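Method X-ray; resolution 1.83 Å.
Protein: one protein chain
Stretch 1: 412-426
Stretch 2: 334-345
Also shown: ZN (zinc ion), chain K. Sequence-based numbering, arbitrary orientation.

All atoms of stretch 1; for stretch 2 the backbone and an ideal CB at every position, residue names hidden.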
# COMPACT_ATOMS: atom_id res chain seq x y z
N GLY D 412 19.13 26.98 -5.55
CA GLY D 412 19.09 27.21 -6.98
C GLY D 412 20.53 27.48 -7.40
O GLY D 412 21.45 27.34 -6.58
N GLY D 413 20.74 27.87 -8.65
CA GLY D 413 22.10 28.14 -9.11
C GLY D 413 22.20 29.45 -9.86
O GLY D 413 21.19 30.11 -10.10
N THR D 414 23.42 29.83 -10.21
CA THR D 414 23.66 31.07 -10.95
C THR D 414 24.83 30.85 -11.90
O THR D 414 25.40 29.76 -11.95
CB THR D 414 24.05 32.23 -10.01
OG1 THR D 414 25.37 32.00 -9.51
CG2 THR D 414 23.09 32.34 -8.84
N ILE D 415 25.20 31.89 -12.64
CA ILE D 415 26.31 31.81 -13.57
C ILE D 415 27.63 32.05 -12.83
O ILE D 415 28.70 31.96 -13.41
CB ILE D 415 26.19 32.89 -14.68
CG1 ILE D 415 26.23 34.28 -14.05
CG2 ILE D 415 24.91 32.69 -15.47
CD1 ILE D 415 26.14 35.42 -15.06
N GLY D 416 27.52 32.38 -11.54
CA GLY D 416 28.70 32.67 -10.73
C GLY D 416 29.84 31.68 -10.83
O GLY D 416 30.96 32.05 -11.20
N PRO D 417 29.60 30.41 -10.47
CA PRO D 417 30.64 29.38 -10.53
C PRO D 417 31.26 29.25 -11.93
O PRO D 417 32.47 29.03 -12.06
CB PRO D 417 29.91 28.12 -10.09
CG PRO D 417 28.95 28.67 -9.06
CD PRO D 417 28.42 29.91 -9.74
N SER D 418 30.43 29.39 -12.96
CA SER D 418 30.91 29.29 -14.33
C SER D 418 31.90 30.43 -14.64
O SER D 418 32.99 30.19 -15.15
CB SER D 418 29.75 29.35 -15.33
OG SER D 418 28.93 28.20 -15.24
N LEU D 419 31.51 31.66 -14.32
CA LEU D 419 32.39 32.80 -14.59
C LEU D 419 33.69 32.71 -13.80
O LEU D 419 34.77 32.98 -14.33
CB LEU D 419 31.67 34.12 -14.27
CG LEU D 419 30.44 34.45 -15.13
CD1 LEU D 419 29.91 35.82 -14.74
CD2 LEU D 419 30.82 34.42 -16.61
N ALA D 420 33.60 32.31 -12.53
CA ALA D 420 34.79 32.19 -11.69
C ALA D 420 35.76 31.13 -12.22
O ALA D 420 36.97 31.35 -12.28
CB ALA D 420 34.38 31.85 -10.26
N SER D 421 35.21 29.99 -12.62
CA SER D 421 36.03 28.90 -13.14
C SER D 421 36.64 29.22 -14.50
O SER D 421 37.80 28.91 -14.76
CB SER D 421 35.17 27.63 -13.27
OG SER D 421 34.63 27.26 -12.02
N GLN D 422 35.85 29.86 -15.35
CA GLN D 422 36.30 30.21 -16.69
C GLN D 422 37.38 31.28 -16.70
O GLN D 422 38.31 31.22 -17.51
CB GLN D 422 35.09 30.66 -17.53
CG GLN D 422 34.09 29.53 -17.77
CD GLN D 422 32.75 29.99 -18.31
OE1 GLN D 422 31.79 29.22 -18.34
NE2 GLN D 422 32.67 31.25 -18.75
N THR D 423 37.28 32.25 -15.80
CA THR D 423 38.26 33.34 -15.74
C THR D 423 39.37 33.11 -14.71
O THR D 423 40.51 33.52 -14.93
CB THR D 423 37.59 34.68 -15.40
OG1 THR D 423 37.00 34.59 -14.09
CG2 THR D 423 36.51 35.02 -16.43
N GLY D 424 39.02 32.47 -13.60
CA GLY D 424 39.99 32.24 -12.54
C GLY D 424 39.95 33.42 -11.58
O GLY D 424 40.74 33.50 -10.64
N ALA D 425 39.02 34.34 -11.82
CA ALA D 425 38.87 35.54 -11.00
C ALA D 425 37.92 35.34 -9.83
O ALA D 425 36.93 34.63 -9.93
CB ALA D 425 38.38 36.70 -11.86
N ARG D 426 38.24 35.98 -8.70
CA ARG D 426 37.39 35.90 -7.52
C ARG D 426 36.02 36.44 -7.94
O ARG D 426 35.91 37.55 -8.47
CB ARG D 426 37.99 36.73 -6.39
CG ARG D 426 37.11 36.84 -5.16
CD ARG D 426 37.92 37.21 -3.93
NE ARG D 426 38.59 36.06 -3.34
CZ ARG D 426 39.90 35.98 -3.12
NH1 ARG D 426 40.42 34.89 -2.57
NH2 ARG D 426 40.70 36.99 -3.46
N UNK D 334 45.63 39.60 -15.45
CA UNK D 334 44.42 40.42 -15.50
C UNK D 334 43.33 39.84 -14.60
O UNK D 334 42.81 40.51 -13.71
CB UNK D 334 43.91 40.53 -16.94
N UNK D 335 42.98 38.58 -14.83
CA UNK D 335 41.93 37.94 -14.05
C UNK D 335 42.30 37.73 -12.59
O UNK D 335 41.44 37.82 -11.71
CB UNK D 335 41.57 36.59 -14.68
N UNK D 336 43.58 37.46 -12.32
CA UNK D 336 44.00 37.26 -10.94
C UNK D 336 43.75 38.53 -10.13
O UNK D 336 43.54 38.48 -8.92
CB UNK D 336 45.48 36.86 -10.88
N UNK D 337 43.74 39.67 -10.81
CA UNK D 337 43.52 40.96 -10.16
C UNK D 337 42.11 41.52 -10.36
O UNK D 337 41.86 42.68 -10.05
CB UNK D 337 44.54 41.97 -10.68
N UNK D 338 41.20 40.68 -10.85
CA UNK D 338 39.83 41.12 -11.12
C UNK D 338 38.81 40.71 -10.06
O UNK D 338 39.06 39.82 -9.24
CB UNK D 338 39.38 40.57 -12.48
N UNK D 339 37.66 41.37 -10.09
CA UNK D 339 36.55 41.06 -9.18
C UNK D 339 35.30 40.98 -10.04
O UNK D 339 34.96 41.92 -10.75
CB UNK D 339 36.40 42.10 -8.07
N UNK D 340 34.61 39.84 -9.98
CA UNK D 340 33.39 39.68 -10.74
C UNK D 340 32.21 39.61 -9.78
O UNK D 340 32.22 38.83 -8.83
CB UNK D 340 33.45 38.43 -11.62
N UNK D 341 31.21 40.45 -10.01
CA UNK D 341 30.01 40.39 -9.20
C UNK D 341 29.00 39.66 -10.06
O UNK D 341 28.61 40.15 -11.12
CB UNK D 341 29.52 41.77 -8.77
N UNK D 342 28.62 38.46 -9.64
CA UNK D 342 27.62 37.69 -10.37
C UNK D 342 26.32 38.17 -9.74
O UNK D 342 25.96 37.74 -8.64
CB UNK D 342 27.82 36.18 -10.27
N UNK D 343 25.62 39.07 -10.43
CA UNK D 343 24.39 39.64 -9.91
C UNK D 343 23.14 38.94 -10.41
O UNK D 343 22.73 39.12 -11.55
CB UNK D 343 24.32 41.12 -10.27
N UNK D 344 22.54 38.14 -9.53
CA UNK D 344 21.32 37.42 -9.86
C UNK D 344 20.42 37.53 -8.63
O UNK D 344 20.88 37.40 -7.50
CB UNK D 344 21.60 35.96 -10.24
N UNK D 345 19.14 37.80 -8.86
CA UNK D 345 18.20 37.95 -7.76
C UNK D 345 18.21 36.74 -6.84
O UNK D 345 18.41 35.61 -7.29
CB UNK D 345 16.79 38.18 -8.30
ZN ZN K . 18.25 34.41 -12.10

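Position 334 lies out of reach of stretch 1. Its backbone is helical, and nothing visible restricts the choice. The residue is Val334; its O accepts a hydrogen bond from the side chain of 338, at the end of the helix.

Position 335 is helical and its CA-to-CB bond points toward stretch 1. The ideal CB is already 3.3 Å from Thr423 O, so the start of the side chain is tight. Beyond it lie the methyl groups of Thr423 and Ala425. A flat or long apolar side chain would suit. The deposited residue is Trp335, with chi1 in the m well. Thr423 lies over one face of its ring: Thr423 CG2 sits 3.8 Å from the centroid of the six-membered ring, almost on the ring normal, a CH-pi contact. Ala425 CB packs 3.8 Å from Trp335 CE3.

Positions 336 and 337 both point away, so stretch 1 sets no preference. They are Ala336 and Asn337. Asn337 is the first residue to leave helical angles. The O of water 1 lies 3.0 Å from Ala336 O and accepts from Arg426 N (Arg426 N to the water O, 3.0 Å).

Position 338 points sideways, with its ideal CB 4.0 Å from Ala425 CB. A small side chain suits, and a polar one could turn back to the helix end. It is Ser338, whose OG donates to Val334 O at 2.6 Å. Ser338 O lies 2.6 Å from the O of water 1, so this water bridges the two backbones.

Position 339 begins the strand. Its ideal CB is 4.6 Å from Arg426 O. A side chain long enough to reach on from the CB can come to the start of the Arg426 side chain. Branched or long apolar residues would fit. It is Ile339, and its CD1 reaches within 4.0 Å of Arg426 CB.

Position 340 points toward stretch 1, into a space bordered by Leu419, Thr423 and Ala425. Val, Ile, Leu or Met would suit. Its backbone N donates to Arg426 O at 3.0 Å, nearly straight, whatever the side chain. The residue is Ile340. Its CG2 lies 4.0 Å from Leu419 CD1, while its CD1 lies 4.1 Å from Ala425 CB and 3.5 Å from Thr423 OG1.

Position 341 points away and could hold many residues; it is Leu341.

Position 342 points toward the start of the helix. Its ideal CB is only 3.6 Å from Gly416 CA, which favours Gly, Ala or Ser. It is Ser342. Its OG is 3.3 Å from Gly416 N, but the angle is poor for a hydrogen bond; Thr414 OG1 caps that N instead.

Position 343 points away; it is Ala343.

Position 344 points toward Thr414, with its ideal CB 4.2 Å from Thr414 CG2. The zinc lies nearby, so Asp, Glu or His would be plausible. It is Asp344, which binds zinc through OD1 (2.1 Å) and OD2 (2.5 Å). Its OD2 also accepts from water 2, which accepts from Ile415 N.

Position 345 is out of reach of stretch 1. It is Val345; its O accepts from water 4, a zinc ligand.

Stretch 2, residues 334-345: VWANSIILSADV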
# COMPACT_ATOMS: atom_id res chain seq x y z
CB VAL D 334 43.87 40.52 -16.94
CG1 VAL D 334 42.51 41.22 -16.93
CG2 VAL D 334 44.86 41.28 -17.82
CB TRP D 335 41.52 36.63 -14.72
CG TRP D 335 40.79 36.87 -16.01
CD1 TRP D 335 41.16 36.47 -17.26
CD2 TRP D 335 39.58 37.62 -16.18
NE1 TRP D 335 40.26 36.93 -18.19
CE2 TRP D 335 39.28 37.64 -17.56
CE3 TRP D 335 38.71 38.28 -15.29
CZ2 TRP D 335 38.16 38.29 -18.08
CZ3 TRP D 335 37.59 38.93 -15.81
CH2 TRP D 335 37.33 38.93 -17.19
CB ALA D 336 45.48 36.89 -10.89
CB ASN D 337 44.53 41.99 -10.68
CG ASN D 337 45.93 41.77 -10.14
OD1 ASN D 337 46.20 42.02 -8.96
ND2 ASN D 337 46.82 41.28 -10.99
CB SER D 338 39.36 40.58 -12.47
OG SER D 338 40.23 40.96 -13.53
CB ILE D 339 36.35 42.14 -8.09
CG1 ILE D 339 37.45 42.05 -7.03
CG2 ILE D 339 34.97 41.96 -7.43
CD1 ILE D 339 37.47 40.74 -6.25
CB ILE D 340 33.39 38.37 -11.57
CG1 ILE D 340 34.55 38.37 -12.58
CG2 ILE D 340 32.06 38.21 -12.30
CD1 ILE D 340 34.65 37.08 -13.40
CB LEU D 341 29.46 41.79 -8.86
CG LEU D 341 30.27 42.76 -8.00
CD1 LEU D 341 29.38 43.92 -7.58
CD2 LEU D 341 30.81 42.04 -6.76
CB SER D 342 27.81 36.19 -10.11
OG SER D 342 26.74 35.45 -10.68
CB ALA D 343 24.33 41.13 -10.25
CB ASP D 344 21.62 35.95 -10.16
CG ASP D 344 20.49 35.26 -10.91
OD1 ASP D 344 19.42 35.88 -11.06
OD2 ASP D 344 20.67 34.10 -11.34
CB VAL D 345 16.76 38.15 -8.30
CG1 VAL D 345 16.67 39.49 -9.03
CG2 VAL D 345 16.38 37.01 -9.23
O HOH W 1 40.61 37.85 -8.55
O HOH W 2 23.04 34.12 -12.70
O HOH W 3 19.69 31.79 -10.95
O HOH W 4 17.79 33.98 -9.76
O HOH W 5 17.85 32.45 -12.51
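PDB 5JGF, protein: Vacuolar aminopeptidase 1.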